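Local coordinates for Lmo2812 protein (Listeria monocytogenes EGD-e, PDB 5ZQA) that is a penicillin-binding protein that probably works as a serine-type D-Ala-D-Ala carboxypeptidase in building and remodelling the peptidoglycan of the bacterial cell wall, at residues A[41-46]-A[177-182]; A[47-52]-A[246-251]; A[71-76]-A[190-195]; A[87-92]-A[112-117]; A[117-122]-A[194-199]. All blocks are in the same frame, centred on the assembly; numbering follows the deposited sequence.

Contact 1: residues A[41-46]-A[177-182]; sequences YSVENG and DLFLLS
Phe179 swings its CG to the far side from its own backbone N (chi1 165°), while Tyr41 sets its CG trans to its carbonyl carbon (chi1 -57°); the two rings thereby meet face against face between a strand and a helix. They form an offset stack with centroids 4.5 Å apart and planes inclined by 16°. The offset is large enough that the middle of the Phe179 ring is covered by the Tyr41 methylene instead of by its ring: Tyr41 CB stands 3.5 Å from the Phe179 centroid in a CH-pi contact. In return, Phe179 CB lies over the rim of the Tyr41 ring face, 3.6 Å from Tyr41 CD1. Strand 37-42 belongs to the five-stranded antiparallel sheet of the penicillin-binding domain, and helix 175-188 packs over one face of that sheet, where Phe179 also touches Ile249 of strand 246-255. Around the rim of the Phe179 ring the chain that leaves the strand curls past. Val43 CG2 lies at the ring edge, 4.3 Å from Phe179 CE1, and Ser42 O approaches obliquely, 3.8 Å from Phe179 CZ. A weak bond from Gly46 N to Ser42 O spans this turn, in which Gly46 CA lies 4.2 Å from Phe179 CE2. At the far end of the other ring, Tyr41 OH is hydrogen-bonded to Glu51 and Thr175.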
# COMPACT_ATOMS: atom_id res chain seq x y z
N TYR A 41 1.30 7.93 -13.53
CA TYR A 41 0.29 7.59 -14.52
C TYR A 41 -0.98 8.40 -14.34
O TYR A 41 -1.38 8.72 -13.22
CB TYR A 41 -0.09 6.10 -14.46
CG TYR A 41 1.06 5.12 -14.61
CD1 TYR A 41 1.79 4.71 -13.51
CD2 TYR A 41 1.40 4.60 -15.86
CE1 TYR A 41 2.82 3.81 -13.63
CE2 TYR A 41 2.45 3.71 -15.99
CZ TYR A 41 3.16 3.31 -14.87
OH TYR A 41 4.21 2.43 -15.00
N SER A 42 -1.65 8.69 -15.45
CA SER A 42 -3.00 9.24 -15.41
C SER A 42 -4.04 8.13 -15.24
O SER A 42 -4.10 7.19 -16.03
CB SER A 42 -3.29 10.03 -16.69
OG SER A 42 -4.64 10.45 -16.69
N VAL A 43 -4.87 8.24 -14.21
CA VAL A 43 -5.90 7.25 -13.95
C VAL A 43 -6.96 7.20 -15.04
O VAL A 43 -7.46 6.13 -15.40
CB VAL A 43 -6.57 7.52 -12.58
CG1 VAL A 43 -7.88 6.75 -12.44
CG2 VAL A 43 -5.61 7.18 -11.45
N GLU A 44 -7.30 8.36 -15.60
CA GLU A 44 -8.44 8.44 -16.50
C GLU A 44 -8.26 7.60 -17.78
O GLU A 44 -9.18 6.90 -18.21
CB GLU A 44 -8.72 9.90 -16.86
CG GLU A 44 -9.34 10.72 -15.71
CD GLU A 44 -8.40 10.91 -14.51
OE1 GLU A 44 -7.18 11.09 -14.72
OE2 GLU A 44 -8.90 10.87 -13.36
N ASN A 45 -7.07 7.65 -18.37
CA ASN A 45 -6.84 6.91 -19.60
C ASN A 45 -5.65 5.96 -19.56
O ASN A 45 -5.31 5.34 -20.56
CB ASN A 45 -6.66 7.88 -20.77
CG ASN A 45 -5.40 8.71 -20.65
OD1 ASN A 45 -4.78 8.78 -19.59
ND2 ASN A 45 -5.02 9.37 -21.75
N GLY A 46 -5.01 5.84 -18.39
CA GLY A 46 -3.87 4.96 -18.23
C GLY A 46 -2.54 5.45 -18.79
O GLY A 46 -1.56 4.71 -18.79
N ASP A 177 2.32 -2.84 -12.75
CA ASP A 177 1.34 -3.64 -12.02
C ASP A 177 0.84 -2.92 -10.76
O ASP A 177 -0.34 -3.02 -10.41
CB ASP A 177 1.93 -4.99 -11.65
CG ASP A 177 1.82 -6.02 -12.76
OD1 ASP A 177 1.01 -5.85 -13.70
OD2 ASP A 177 2.54 -7.03 -12.67
N LEU A 178 1.73 -2.20 -10.09
CA LEU A 178 1.33 -1.46 -8.90
C LEU A 178 0.35 -0.32 -9.25
O LEU A 178 -0.57 -0.04 -8.48
CB LEU A 178 2.57 -0.92 -8.16
CG LEU A 178 3.41 -2.01 -7.49
CD1 LEU A 178 4.72 -1.41 -7.04
CD2 LEU A 178 2.66 -2.65 -6.33
N PHE A 179 0.54 0.31 -10.41
CA PHE A 179 -0.44 1.28 -10.88
C PHE A 179 -1.82 0.64 -11.05
O PHE A 179 -2.82 1.21 -10.64
CB PHE A 179 0.01 1.91 -12.20
CG PHE A 179 -1.09 2.65 -12.93
CD1 PHE A 179 -1.75 3.71 -12.31
CD2 PHE A 179 -1.46 2.28 -14.20
CE1 PHE A 179 -2.77 4.38 -12.95
CE2 PHE A 179 -2.49 2.96 -14.86
CZ PHE A 179 -3.14 4.01 -14.23
N LEU A 180 -1.85 -0.54 -11.66
CA LEU A 180 -3.11 -1.23 -11.90
C LEU A 180 -3.79 -1.60 -10.59
O LEU A 180 -4.99 -1.39 -10.43
CB LEU A 180 -2.88 -2.49 -12.74
CG LEU A 180 -4.14 -3.28 -13.11
CD1 LEU A 180 -5.22 -2.37 -13.68
CD2 LEU A 180 -3.78 -4.35 -14.10
N LEU A 181 -3.03 -2.15 -9.65
CA LEU A 181 -3.60 -2.50 -8.35
C LEU A 181 -4.16 -1.28 -7.64
O LEU A 181 -5.28 -1.31 -7.12
CB LEU A 181 -2.55 -3.18 -7.48
CG LEU A 181 -2.95 -3.44 -6.03
CD1 LEU A 181 -4.22 -4.27 -5.94
CD2 LEU A 181 -1.79 -4.07 -5.28
N SER A 182 -3.38 -0.21 -7.63
CA SER A 182 -3.78 1.00 -6.92
C SER A 182 -5.01 1.64 -7.58
O SER A 182 -5.92 2.09 -6.89
CB SER A 182 -2.62 2.00 -6.89
OG SER A 182 -1.51 1.44 -6.19

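Contact 2: residues A[47-52]-A[246-251]; sequences EALYEQ and KRVISI
Leu49 reaches towards Val248 and Lys246 from a classic beta bulge, in which Leu49 and Tyr50 both face Val40 of the intervening strand 37-42. Strands 48-52 and 246-255 are thus next-but-one in the antiparallel sheet, and no hydrogen bond joins them directly; the contact runs past the middle strand and rests on the end of one side chain. On its inner side, Leu49 CD1 lies 4.4 Å from Val248 CG1, a light apolar touch at the margin of a better-packed layer, since Val248 is buried and also meets Met269 and Phe273 near the end of the C-terminal helix. The outer side is looser. There Lys246, partly exposed, runs fully extended across the sheet and ends with its NZ 4.3 Å from Leu49 CD1. That approach carries no polar bond; Lys246 NZ is hydrogen-bonded to Gly272 O, so the methyl merely flanks an ammonium group held from the helix side. Beyond the bulge, the buried Tyr50 packs on Val40 and Leu268. The Tyr50 ring has Gln52 OE1 in its plane, at the edge, and Tyr50 OH gives a 2.9 Å hydrogen bond to Gln52 OE1, approaching from 37° above the amide plane.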
# COMPACT_ATOMS: atom_id res chain seq x y z
N GLU A 47 -2.49 6.70 -19.26
CA GLU A 47 -1.26 7.16 -19.90
C GLU A 47 -0.09 7.29 -18.93
O GLU A 47 -0.21 7.95 -17.89
CB GLU A 47 -1.47 8.51 -20.57
CG GLU A 47 -0.26 8.93 -21.39
CD GLU A 47 -0.39 10.29 -22.02
OE1 GLU A 47 0.46 10.64 -22.87
OE2 GLU A 47 -1.34 11.03 -21.67
N ALA A 48 1.04 6.70 -19.29
CA ALA A 48 2.26 6.86 -18.52
C ALA A 48 2.83 8.25 -18.80
O ALA A 48 3.09 8.59 -19.96
CB ALA A 48 3.28 5.78 -18.88
N LEU A 49 2.97 9.07 -17.76
CA LEU A 49 3.50 10.43 -17.92
C LEU A 49 5.01 10.49 -17.66
O LEU A 49 5.70 11.38 -18.14
CB LEU A 49 2.76 11.38 -16.98
CG LEU A 49 1.25 11.28 -17.20
CD1 LEU A 49 0.45 12.02 -16.14
CD2 LEU A 49 0.91 11.78 -18.60
N TYR A 50 5.50 9.51 -16.90
CA TYR A 50 6.93 9.29 -16.72
C TYR A 50 7.12 7.84 -16.33
O TYR A 50 6.36 7.31 -15.52
CB TYR A 50 7.52 10.20 -15.63
CG TYR A 50 8.99 9.95 -15.39
CD1 TYR A 50 9.96 10.53 -16.19
CD2 TYR A 50 9.40 9.10 -14.37
CE1 TYR A 50 11.31 10.29 -15.97
CE2 TYR A 50 10.75 8.84 -14.14
CZ TYR A 50 11.69 9.44 -14.95
OH TYR A 50 13.03 9.20 -14.74
N GLU A 51 8.14 7.20 -16.91
CA GLU A 51 8.49 5.83 -16.53
C GLU A 51 10.00 5.64 -16.50
O GLU A 51 10.72 6.06 -17.40
CB GLU A 51 7.87 4.81 -17.50
CG GLU A 51 6.42 4.48 -17.18
CD GLU A 51 5.84 3.38 -18.08
OE1 GLU A 51 6.18 3.33 -19.28
OE2 GLU A 51 5.05 2.56 -17.57
N GLN A 52 10.46 4.99 -15.44
CA GLN A 52 11.86 4.62 -15.29
C GLN A 52 11.92 3.21 -14.73
O GLN A 52 11.48 2.99 -13.60
CB GLN A 52 12.58 5.60 -14.38
CG GLN A 52 14.03 5.26 -14.09
CD GLN A 52 14.66 6.23 -13.10
OE1 GLN A 52 14.11 7.30 -12.82
NE2 GLN A 52 15.82 5.85 -12.57
N LYS A 246 -8.86 15.27 -12.42
CA LYS A 246 -7.85 14.37 -12.95
C LYS A 246 -7.06 13.76 -11.80
O LYS A 246 -6.49 14.48 -11.00
CB LYS A 246 -6.90 15.11 -13.91
CG LYS A 246 -5.60 14.36 -14.20
CD LYS A 246 -4.67 15.18 -15.08
CE LYS A 246 -3.31 14.50 -15.23
NZ LYS A 246 -2.39 15.30 -16.08
N ARG A 247 -7.04 12.43 -11.73
CA ARG A 247 -6.28 11.75 -10.70
C ARG A 247 -5.03 11.12 -11.29
O ARG A 247 -5.05 10.57 -12.39
CB ARG A 247 -7.13 10.69 -10.00
CG ARG A 247 -6.35 9.89 -8.94
CD ARG A 247 -7.24 8.98 -8.08
NE ARG A 247 -8.15 9.75 -7.24
CZ ARG A 247 -7.81 10.31 -6.08
NH1 ARG A 247 -6.58 10.19 -5.60
NH2 ARG A 247 -8.72 11.01 -5.39
N VAL A 248 -3.92 11.22 -10.55
CA VAL A 248 -2.70 10.54 -10.97
C VAL A 248 -2.26 9.61 -9.85
O VAL A 248 -2.64 9.80 -8.68
CB VAL A 248 -1.56 11.52 -11.33
CG1 VAL A 248 -2.01 12.45 -12.47
CG2 VAL A 248 -1.11 12.31 -10.12
N ILE A 249 -1.50 8.59 -10.22
CA ILE A 249 -0.90 7.68 -9.26
C ILE A 249 0.59 7.62 -9.53
O ILE A 249 1.02 7.38 -10.66
CB ILE A 249 -1.52 6.28 -9.35
CG1 ILE A 249 -2.99 6.34 -8.92
CG2 ILE A 249 -0.75 5.30 -8.45
CD1 ILE A 249 -3.72 5.02 -9.10
N SER A 250 1.39 7.87 -8.50
CA SER A 250 2.84 7.81 -8.62
C SER A 250 3.38 6.59 -7.90
O SER A 250 2.85 6.19 -6.87
CB SER A 250 3.48 9.08 -8.05
OG SER A 250 3.20 9.21 -6.66
N ILE A 251 4.43 5.99 -8.46
CA ILE A 251 5.09 4.85 -7.85
C ILE A 251 6.58 5.13 -7.69
O ILE A 251 7.24 5.50 -8.66
CB ILE A 251 4.95 3.57 -8.70
CG1 ILE A 251 3.52 3.39 -9.23
CG2 ILE A 251 5.46 2.37 -7.92
CD1 ILE A 251 2.57 3.07 -8.19

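Contact 3: residues A[71-76]-A[190-195]; sequences LVLEAV and PEVLET. With MG (magnesium ion), chain B; MG (magnesium ion), chain C.
Leu73 and Glu191 point at each other from opposite directions, the leucine from helix 65-77 and the glutamate from the start of the 190-195 segment. They meet where Leu73 CD2 comes 3.6 Å from Glu191 OE2, so a methyl branch lies against a carboxylate oxygen already engaged by metal. The other branch turns to the neighbouring residue, with Leu73 CD1 4.3 Å from Val192 CB. Both Leu73 and Val192 also touch Tyr115 of helix 111-120, which makes the apolar side of the contact a buried one. Glu191 takes the crowded position between its backbone N and carbonyl carbon (chi1 78°) and bends again at chi2 (-82°), which folds the carboxylate back to the metal. It binds one magnesium through a single oxygen, Glu191 OE2 at 1.9 Å, while Glu191 OE1 stays 3.0 Å from the same ion. His189 ND1 and a water complete the observed ligands, and that water is hydrogen-bonded to Leu73 O, 3.1 Å away, coupling the helix backbone to the ion. On another side of helix 65-77, Glu74 OE1 holds a second magnesium at 2.1 Å, together with four waters. Glu74 OE2 accepts a bond from His189 NE2 and so steadies the imidazole, a second-shell link between two magnesium sites beside the helix that begins at Lys65, the predicted lysine of the SxxK motif.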
# COMPACT_ATOMS: atom_id res chain seq x y z
N LEU A 71 -8.96 -6.89 -0.53
CA LEU A 71 -9.70 -8.09 -0.18
C LEU A 71 -10.56 -7.93 1.09
O LEU A 71 -11.65 -8.51 1.17
CB LEU A 71 -8.72 -9.27 -0.04
CG LEU A 71 -8.20 -9.70 -1.42
CD1 LEU A 71 -7.08 -10.72 -1.28
CD2 LEU A 71 -9.32 -10.27 -2.29
N VAL A 72 -10.09 -7.14 2.05
CA VAL A 72 -10.91 -6.79 3.21
C VAL A 72 -12.15 -6.02 2.79
O VAL A 72 -13.27 -6.35 3.20
CB VAL A 72 -10.09 -5.97 4.23
CG1 VAL A 72 -10.99 -5.35 5.28
CG2 VAL A 72 -9.02 -6.86 4.87
N LEU A 73 -11.95 -5.03 1.94
CA LEU A 73 -13.05 -4.17 1.50
C LEU A 73 -14.06 -4.96 0.64
O LEU A 73 -15.28 -4.77 0.77
CB LEU A 73 -12.50 -2.97 0.74
CG LEU A 73 -11.72 -2.02 1.65
CD1 LEU A 73 -10.93 -1.01 0.84
CD2 LEU A 73 -12.65 -1.31 2.63
N GLU A 74 -13.56 -5.86 -0.21
CA GLU A 74 -14.44 -6.77 -0.96
C GLU A 74 -15.28 -7.63 -0.01
O GLU A 74 -16.49 -7.77 -0.18
CB GLU A 74 -13.62 -7.69 -1.88
CG GLU A 74 -12.96 -6.99 -3.05
CD GLU A 74 -13.95 -6.63 -4.14
OE1 GLU A 74 -14.46 -7.57 -4.81
OE2 GLU A 74 -14.25 -5.43 -4.31
N ALA A 75 -14.64 -8.18 1.01
CA ALA A 75 -15.33 -9.06 1.96
C ALA A 75 -16.45 -8.32 2.68
O ALA A 75 -17.54 -8.87 2.86
CB ALA A 75 -14.34 -9.63 2.98
N VAL A 76 -16.20 -7.08 3.07
CA VAL A 76 -17.26 -6.34 3.74
C VAL A 76 -18.42 -6.07 2.77
O VAL A 76 -19.58 -6.25 3.14
CB VAL A 76 -16.75 -5.03 4.35
CG1 VAL A 76 -17.91 -4.23 4.96
CG2 VAL A 76 -15.67 -5.33 5.40
N PRO A 190 -13.47 3.69 -3.46
CA PRO A 190 -12.99 5.07 -3.29
C PRO A 190 -12.84 5.48 -1.82
O PRO A 190 -12.02 6.34 -1.52
CB PRO A 190 -14.07 5.92 -4.00
CG PRO A 190 -15.22 5.01 -4.20
CD PRO A 190 -14.70 3.62 -4.26
N GLU A 191 -13.60 4.85 -0.94
CA GLU A 191 -13.54 5.18 0.48
C GLU A 191 -12.19 4.82 1.11
O GLU A 191 -11.91 5.23 2.22
CB GLU A 191 -14.68 4.49 1.24
CG GLU A 191 -14.48 3.01 1.55
CD GLU A 191 -14.81 2.07 0.40
OE1 GLU A 191 -15.16 2.52 -0.72
OE2 GLU A 191 -14.72 0.84 0.61
N VAL A 192 -11.34 4.09 0.40
CA VAL A 192 -10.02 3.78 0.96
C VAL A 192 -9.27 5.09 1.24
O VAL A 192 -8.50 5.18 2.21
CB VAL A 192 -9.20 2.85 0.01
CG1 VAL A 192 -8.81 3.55 -1.29
CG2 VAL A 192 -7.97 2.30 0.74
N LEU A 193 -9.53 6.11 0.42
CA LEU A 193 -8.85 7.38 0.56
C LEU A 193 -9.32 8.13 1.81
O LEU A 193 -8.61 9.01 2.30
CB LEU A 193 -9.04 8.23 -0.69
CG LEU A 193 -8.57 7.56 -2.00
CD1 LEU A 193 -8.92 8.45 -3.17
CD2 LEU A 193 -7.08 7.31 -1.95
N GLU A 194 -10.49 7.79 2.33
CA GLU A 194 -10.95 8.37 3.58
C GLU A 194 -9.99 8.01 4.71
O GLU A 194 -9.80 8.81 5.64
CB GLU A 194 -12.38 7.91 3.91
CG GLU A 194 -13.40 8.48 2.92
CD GLU A 194 -14.81 7.92 3.11
OE1 GLU A 194 -15.13 7.40 4.21
OE2 GLU A 194 -15.62 8.01 2.16
N THR A 195 -9.37 6.83 4.64
CA THR A 195 -8.42 6.42 5.65
C THR A 195 -7.00 6.89 5.31
O THR A 195 -6.31 7.45 6.17
CB THR A 195 -8.42 4.87 5.85
OG1 THR A 195 -9.72 4.46 6.30
CG2 THR A 195 -7.39 4.44 6.87
MG MG B . -16.26 -7.50 -5.95
MG MG C . -15.56 -0.49 -0.45
O HOH W 1 -15.99 -1.78 1.07
O HOH W 2 -15.80 -5.47 -6.31
O HOH W 3 -17.39 -6.91 -4.23
O HOH W 4 -15.05 -8.22 -7.48
O HOH W 5 -16.72 -9.36 -5.54

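Contact 4: residues A[87-92]-A[112-117]; sequences LDLVRL and RDLYSA
The edge of the two-stranded antiparallel sheet 86-88/108-110 and the loop that follows strand 86-88 pack on helix 111-120 through three leucines: Leu87 and Leu89 on one side, Leu114 on the other. Leu114 projects from the helix and divides its two methyls between them. Leu114 CD1 goes to the strand residue, 3.8 Å from Leu87 CB and 3.9 Å from Leu87 CD1, the two side chains crossing at a slant. With chi1 at -67°, its CG trans to the carbonyl carbon, Leu114 sends the other methyl to the chain just past the strand. Within this predominantly helical part of the enzyme, the chain leaves the helix shortly before Ser122, a predicted active-site residue, and the same leucines meet further neighbours: Trp109 of the partner strand touches both Leu89 and Leu114, and Leu87 reaches Thr129 of helix 124-135. The closest approach is between Leu89 and Leu114, which slide past one another in opposite directions with Leu89 CD2 3.5 Å from Leu114 CD2, snug for two methyls.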
# COMPACT_ATOMS: atom_id res chain seq x y z
N LEU A 87 -10.60 -9.46 16.47
CA LEU A 87 -9.63 -10.48 16.12
C LEU A 87 -8.40 -10.35 16.98
O LEU A 87 -8.09 -9.26 17.47
CB LEU A 87 -9.26 -10.38 14.65
CG LEU A 87 -10.41 -10.38 13.67
CD1 LEU A 87 -9.85 -10.19 12.27
CD2 LEU A 87 -11.20 -11.68 13.77
N ASP A 88 -7.67 -11.45 17.15
CA ASP A 88 -6.46 -11.45 17.97
C ASP A 88 -5.24 -11.32 17.09
O ASP A 88 -5.06 -12.11 16.16
CB ASP A 88 -6.38 -12.73 18.79
CG ASP A 88 -7.55 -12.89 19.72
OD1 ASP A 88 -7.83 -11.96 20.51
OD2 ASP A 88 -8.23 -13.94 19.65
N LEU A 89 -4.39 -10.33 17.40
CA LEU A 89 -3.18 -10.09 16.63
C LEU A 89 -2.29 -11.32 16.62
O LEU A 89 -2.02 -11.91 17.67
CB LEU A 89 -2.40 -8.91 17.19
CG LEU A 89 -2.98 -7.55 16.85
CD1 LEU A 89 -2.29 -6.46 17.65
CD2 LEU A 89 -2.86 -7.32 15.33
N VAL A 90 -1.84 -11.70 15.43
CA VAL A 90 -0.91 -12.81 15.30
C VAL A 90 0.45 -12.36 15.84
O VAL A 90 0.79 -11.17 15.80
CB VAL A 90 -0.77 -13.29 13.83
CG1 VAL A 90 -2.13 -13.52 13.19
CG2 VAL A 90 0.03 -12.30 13.03
N ARG A 91 1.22 -13.30 16.37
CA ARG A 91 2.57 -12.99 16.82
C ARG A 91 3.52 -13.08 15.64
O ARG A 91 3.47 -14.04 14.87
CB ARG A 91 3.01 -13.95 17.93
CG ARG A 91 2.34 -13.67 19.27
CD ARG A 91 2.72 -14.71 20.31
NE ARG A 91 2.24 -14.33 21.63
CZ ARG A 91 0.98 -14.50 22.04
NH1 ARG A 91 0.08 -15.04 21.23
NH2 ARG A 91 0.63 -14.12 23.26
N LEU A 92 4.37 -12.08 15.50
CA LEU A 92 5.36 -12.07 14.42
C LEU A 92 6.66 -12.67 14.92
O LEU A 92 7.06 -12.42 16.06
CB LEU A 92 5.59 -10.64 13.93
CG LEU A 92 4.37 -9.86 13.44
CD1 LEU A 92 4.76 -8.40 13.28
CD2 LEU A 92 3.83 -10.42 12.13
N ARG A 112 -12.09 -3.00 11.81
CA ARG A 112 -11.90 -1.60 11.46
C ARG A 112 -10.54 -1.09 11.91
O ARG A 112 -9.78 -0.50 11.13
CB ARG A 112 -13.01 -0.75 12.08
CG ARG A 112 -12.76 0.76 12.07
CD ARG A 112 -12.61 1.33 10.67
NE ARG A 112 -13.86 1.23 9.92
CZ ARG A 112 -13.98 1.51 8.63
NH1 ARG A 112 -12.93 1.92 7.92
NH2 ARG A 112 -15.17 1.37 8.05
N ASP A 113 -10.21 -1.33 13.18
CA ASP A 113 -8.97 -0.80 13.72
C ASP A 113 -7.75 -1.50 13.12
O ASP A 113 -6.71 -0.88 12.92
CB ASP A 113 -8.94 -0.92 15.24
CG ASP A 113 -9.80 0.12 15.94
OD1 ASP A 113 -10.28 1.07 15.27
OD2 ASP A 113 -9.96 0.01 17.17
N LEU A 114 -7.88 -2.80 12.82
CA LEU A 114 -6.79 -3.54 12.19
C LEU A 114 -6.52 -3.01 10.79
O LEU A 114 -5.37 -2.82 10.39
CB LEU A 114 -7.11 -5.03 12.15
CG LEU A 114 -7.18 -5.70 13.52
CD1 LEU A 114 -7.77 -7.09 13.36
CD2 LEU A 114 -5.79 -5.78 14.14
N TYR A 115 -7.60 -2.79 10.04
CA TYR A 115 -7.52 -2.18 8.72
C TYR A 115 -6.86 -0.79 8.78
O TYR A 115 -5.95 -0.49 8.00
CB TYR A 115 -8.93 -2.13 8.12
CG TYR A 115 -9.14 -1.26 6.91
CD1 TYR A 115 -9.59 0.04 7.04
CD2 TYR A 115 -8.97 -1.77 5.63
CE1 TYR A 115 -9.81 0.85 5.94
CE2 TYR A 115 -9.19 -0.98 4.52
CZ TYR A 115 -9.62 0.33 4.68
OH TYR A 115 -9.85 1.13 3.59
N SER A 116 -7.28 0.04 9.74
CA SER A 116 -6.65 1.35 9.89
C SER A 116 -5.16 1.22 10.22
O SER A 116 -4.35 1.94 9.64
CB SER A 116 -7.34 2.16 10.99
OG SER A 116 -8.70 2.39 10.67
N ALA A 117 -4.81 0.33 11.14
CA ALA A 117 -3.42 0.16 11.55
C ALA A 117 -2.55 -0.33 10.38
O ALA A 117 -1.44 0.16 10.17
CB ALA A 117 -3.32 -0.81 12.73

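Contact 5: residues A[117-122]-A[194-199]; sequences AMLTMS and ETTSKP
Thr120, in the last turn of helix 111-120, and Thr196, in the short helix 192-196, bring the two backbones within 6.6 Å between their CA atoms. After this, segment 117-122 leaves helical geometry, and Ser122 takes a positive phi (66°). Ser122 is a predicted active-site residue at the position of the SxN motif of penicillin-binding enzymes, and its OG is hydrogen-bonded to Lys226 NZ and Ser62 OG. Leu119 leans across with its CD1 4.2 Å from Thr196 CG2 and 4.4 Å from Thr195 CG2, so one leucine methyl faces two threonine methyls; its side chain also lies close to Lys65 and Lys226. The contact thus lies beside the probable catalytic cleft. Thr195 turns its CG2 trans to the backbone N, which carries that methyl across to Thr120, the two side chains meeting at about a right angle. There Thr120 OG1 is 4.0 Å from Thr195 CG2, a packing contact without a direct hydrogen bond. Two of the hydroxyls have other partners: Thr120 OG1 with Ser116 O in its own helix, Thr196 OG1 with Asp223 O. A single water supplies the polar link between the segments, lying 3.0 Å from Thr120 OG1 and bonded on the other side to Thr195 O at 2.7 Å and Lys198 O at 2.6 Å.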
# COMPACT_ATOMS: atom_id res chain seq x y z
N ALA A 117 -4.81 0.33 11.14
CA ALA A 117 -3.42 0.16 11.55
C ALA A 117 -2.55 -0.33 10.38
O ALA A 117 -1.44 0.16 10.17
CB ALA A 117 -3.32 -0.81 12.73
N MET A 118 -3.07 -1.27 9.62
CA MET A 118 -2.37 -1.76 8.44
C MET A 118 -2.06 -0.62 7.46
O MET A 118 -0.92 -0.49 7.01
CB MET A 118 -3.21 -2.85 7.77
CG MET A 118 -2.67 -3.34 6.47
SD MET A 118 -3.68 -4.69 5.82
CE MET A 118 -5.08 -3.77 5.17
N LEU A 119 -3.05 0.21 7.15
CA LEU A 119 -2.86 1.23 6.12
C LEU A 119 -2.10 2.46 6.62
O LEU A 119 -1.33 3.05 5.86
CB LEU A 119 -4.21 1.66 5.55
CG LEU A 119 -4.90 0.65 4.63
CD1 LEU A 119 -6.21 1.26 4.14
CD2 LEU A 119 -4.01 0.26 3.47
N THR A 120 -2.30 2.81 7.89
CA THR A 120 -1.78 4.07 8.43
C THR A 120 -0.34 3.93 8.95
O THR A 120 0.56 4.66 8.51
CB THR A 120 -2.70 4.58 9.57
OG1 THR A 120 -4.01 4.81 9.05
CG2 THR A 120 -2.18 5.87 10.16
N MET A 121 -0.12 2.98 9.85
CA MET A 121 1.22 2.81 10.44
C MET A 121 1.97 1.60 9.89
O MET A 121 3.09 1.32 10.33
CB MET A 121 1.12 2.69 11.97
CG MET A 121 0.40 1.43 12.47
SD MET A 121 0.61 1.15 14.23
CE MET A 121 2.31 0.58 14.28
N SER A 122 1.35 0.90 8.94
CA SER A 122 1.97 -0.25 8.27
C SER A 122 2.18 -1.40 9.26
O SER A 122 3.24 -2.03 9.30
CB SER A 122 3.29 0.16 7.61
OG SER A 122 3.51 -0.62 6.45
N GLU A 194 -10.49 7.79 2.33
CA GLU A 194 -10.95 8.37 3.58
C GLU A 194 -9.99 8.01 4.71
O GLU A 194 -9.80 8.81 5.64
CB GLU A 194 -12.38 7.91 3.91
CG GLU A 194 -13.40 8.48 2.92
CD GLU A 194 -14.81 7.92 3.11
OE1 GLU A 194 -15.13 7.40 4.21
OE2 GLU A 194 -15.62 8.01 2.16
N THR A 195 -9.37 6.83 4.64
CA THR A 195 -8.42 6.42 5.65
C THR A 195 -7.00 6.89 5.31
O THR A 195 -6.31 7.45 6.17
CB THR A 195 -8.42 4.87 5.85
OG1 THR A 195 -9.72 4.46 6.30
CG2 THR A 195 -7.39 4.44 6.87
N THR A 196 -6.59 6.72 4.05
CA THR A 196 -5.21 7.02 3.69
C THR A 196 -4.91 8.51 3.63
O THR A 196 -3.75 8.91 3.60
CB THR A 196 -4.82 6.37 2.33
OG1 THR A 196 -5.64 6.89 1.27
CG2 THR A 196 -4.97 4.84 2.40
N SER A 197 -5.94 9.35 3.65
CA SER A 197 -5.72 10.80 3.64
C SER A 197 -5.52 11.37 5.04
O SER A 197 -5.22 12.55 5.18
CB SER A 197 -6.88 11.53 2.97
OG SER A 197 -8.06 11.36 3.74
N LYS A 198 -5.68 10.54 6.07
CA LYS A 198 -5.60 11.03 7.45
C LYS A 198 -4.17 10.96 8.02
O LYS A 198 -3.58 9.88 8.10
CB LYS A 198 -6.55 10.24 8.35
CG LYS A 198 -8.03 10.47 8.07
CD LYS A 198 -8.87 9.66 9.06
CE LYS A 198 -10.35 9.93 8.90
NZ LYS A 198 -11.16 9.09 9.82
N PRO A 199 -3.62 12.11 8.45
CA PRO A 199 -2.29 12.08 9.07
C PRO A 199 -2.26 11.31 10.39
O PRO A 199 -1.21 10.76 10.76
CB PRO A 199 -1.99 13.56 9.32
CG PRO A 199 -2.82 14.29 8.32
CD PRO A 199 -4.08 13.48 8.19
O HOH W 6 -3.87 7.34 7.43

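How the contacts relate
From the N terminus, strand 37-42 opens contact 1, which closes on helix 175-188; strand 48-52 opens contact 2, which closes only at strand 246-255, so the two loops cross. Contact 1 ties that helix to the five-stranded sheet, contact 2 lies within it, and the two touch. Helix 65-77 then opens contact 3, which closes at 190-195, inside contact 2 but crossing contact 1. Contact 4, between strand 86-88 and helix 111-120, is the shortest loop and lies within contacts 1, 2 and 3. Contact 5 starts on that same helix and ends at helix 192-196, where contact 3 also ends; it too crosses contact 1. Tyr115 joins contacts 3, 4 and 5 across the helical part.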